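Local coordinates for protein RTX toxin RtxA (Vibrio vulnificus MO6-24/O, PDB 6IMP) that is a MARTX toxin of a pathogenic bacterium, whose domain modelled here has an alpha/beta-hydrolase fold and is probably a hydrolase acting as a virulence effector, at residues L103-S108 with V133-Y138. Residues are numbered along the deposited sequence; the frame is centred on the assembly and turned at random.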
# COMPACT_ATOMS: atom_id res chain seq x y z
N LEU A 103 -8.76 -3.39 -0.31
CA LEU A 103 -7.42 -3.93 -0.23
C LEU A 103 -6.44 -2.80 0.13
O LEU A 103 -6.02 -2.02 -0.73
CB LEU A 103 -7.05 -4.58 -1.56
CG LEU A 103 -5.98 -5.65 -1.49
CD1 LEU A 103 -6.00 -6.42 -2.80
CD2 LEU A 103 -4.59 -5.07 -1.22
N PHE A 104 -6.11 -2.72 1.41
CA PHE A 104 -5.15 -1.72 1.88
C PHE A 104 -3.72 -2.15 1.61
O PHE A 104 -3.27 -3.20 2.10
CB PHE A 104 -5.31 -1.45 3.39
CG PHE A 104 -4.42 -0.34 3.90
CD1 PHE A 104 -4.50 0.93 3.36
CD2 PHE A 104 -3.46 -0.58 4.87
CE1 PHE A 104 -3.66 1.95 3.78
CE2 PHE A 104 -2.62 0.43 5.31
CZ PHE A 104 -2.72 1.70 4.76
N LEU A 105 -2.98 -1.31 0.89
CA LEU A 105 -1.54 -1.55 0.76
C LEU A 105 -0.76 -0.52 1.56
O LEU A 105 -0.68 0.63 1.16
CB LEU A 105 -1.09 -1.54 -0.70
CG LEU A 105 -1.52 -2.78 -1.50
CD1 LEU A 105 -1.45 -2.49 -3.00
CD2 LEU A 105 -0.70 -4.02 -1.17
N HIS A 106 -0.20 -0.94 2.68
CA HIS A 106 0.64 -0.05 3.47
C HIS A 106 1.84 0.42 2.67
O HIS A 106 2.13 -0.11 1.61
CB HIS A 106 1.11 -0.73 4.73
CG HIS A 106 2.24 -1.69 4.52
ND1 HIS A 106 3.56 -1.29 4.51
CD2 HIS A 106 2.26 -3.04 4.41
CE1 HIS A 106 4.33 -2.35 4.37
NE2 HIS A 106 3.57 -3.42 4.31
N GLY A 107 2.53 1.42 3.20
CA GLY A 107 3.74 1.94 2.60
C GLY A 107 4.94 1.74 3.51
O GLY A 107 4.99 0.77 4.28
N SER A 108 5.87 2.68 3.44
CA SER A 108 7.22 2.51 3.98
C SER A 108 7.32 2.91 5.44
O SER A 108 6.62 3.81 5.89
CB SER A 108 8.19 3.37 3.18
OG SER A 108 9.53 3.08 3.54
N VAL A 133 -2.63 -6.39 5.25
CA VAL A 133 -1.57 -7.40 5.30
C VAL A 133 -0.20 -6.77 5.02
O VAL A 133 -0.04 -5.98 4.09
CB VAL A 133 -1.83 -8.51 4.28
CG1 VAL A 133 -0.70 -9.52 4.24
CG2 VAL A 133 -3.14 -9.20 4.62
N ASN A 134 0.77 -7.12 5.86
CA ASN A 134 2.16 -6.72 5.66
C ASN A 134 2.76 -7.33 4.39
O ASN A 134 2.70 -8.54 4.18
CB ASN A 134 3.03 -7.15 6.84
CG ASN A 134 2.87 -6.26 8.04
OD1 ASN A 134 3.17 -5.07 8.00
ND2 ASN A 134 2.43 -6.84 9.14
N LEU A 135 3.42 -6.50 3.61
CA LEU A 135 4.33 -6.95 2.57
C LEU A 135 5.51 -7.66 3.21
O LEU A 135 5.79 -7.47 4.40
CB LEU A 135 4.83 -5.76 1.78
CG LEU A 135 3.70 -4.89 1.21
CD1 LEU A 135 4.20 -3.49 0.90
CD2 LEU A 135 3.13 -5.57 -0.02
N ARG A 136 6.23 -8.46 2.43
CA ARG A 136 7.43 -9.12 2.94
C ARG A 136 8.36 -8.14 3.67
O ARG A 136 8.65 -7.05 3.16
CB ARG A 136 8.21 -9.80 1.83
CG ARG A 136 8.89 -8.84 0.88
CD ARG A 136 9.53 -9.59 -0.26
NE ARG A 136 8.52 -10.18 -1.13
CZ ARG A 136 8.81 -11.01 -2.12
NH1 ARG A 136 7.83 -11.51 -2.87
NH2 ARG A 136 10.07 -11.32 -2.40
N GLY A 137 8.82 -8.53 4.85
CA GLY A 137 9.82 -7.77 5.60
C GLY A 137 9.22 -6.75 6.55
O GLY A 137 9.93 -6.07 7.29
N TYR A 138 7.89 -6.69 6.54
CA TYR A 138 7.14 -5.71 7.30
C TYR A 138 6.25 -6.44 8.27
O TYR A 138 5.69 -7.50 7.94
CB TYR A 138 6.29 -4.87 6.37
CG TYR A 138 7.05 -3.76 5.70
CD1 TYR A 138 7.30 -2.56 6.37
CD2 TYR A 138 7.52 -3.89 4.40
CE1 TYR A 138 7.97 -1.53 5.75
CE2 TYR A 138 8.20 -2.85 3.77
CZ TYR A 138 8.43 -1.67 4.46
OH TYR A 138 9.12 -0.64 3.85
O HOH W 1 -3.38 -6.13 2.74
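Leu105 reaches across with CD2 to CD2 of Leu135, 4.3 Å away, a light apolar touch. One residue earlier, where the parallel strands part, a water bridges the backbones: it gives a hydrogen bond to Phe104 O at 3.0 Å and takes one from Val133 N. His106 carries most of the contact. Its CG stands between the backbone N and the carbonyl carbon (chi1 78°), which swings the imidazole over to the loop 133-138. There NE2 accepts the backbone N-H of Leu135 at 3.2 Å, nearly straight at 163° and close to the ring plane. The other ring nitrogen, ND1, donates in the ring plane to a lone pair of Gly107 O, and the two bonds together would hold the ring's rotation. Leu135 also lays its CD1 over one imidazole face, 3.8 Å from the ring centroid, a CH-pi contact. The CE1 corner of the imidazole points into the face of the Tyr138 ring in a T-shaped stack, with centroids 4.6 Å apart and planes at 66°. Tyr138 is brought round by the type II turn 135-138, closed by Tyr138 N to Leu135 O. At Ser108 the touch is loose, CA lying 3.7 Å from Tyr138 OH; the two hydroxyls bond instead to the carbonyls of Leu40 and Tyr41. The histidine following strand 101-105 recalls the HG motif of alpha/beta hydrolases, whose backbone commonly helps shape the oxyanion hole. The whole contact joins the C-terminal ends of adjacent strands 101-105 and 129-133, with helix 112-124 against Phe104 and His106, helix 147-164 against Leu135, and helix 180-192 packed on both Leu105 and Leu135.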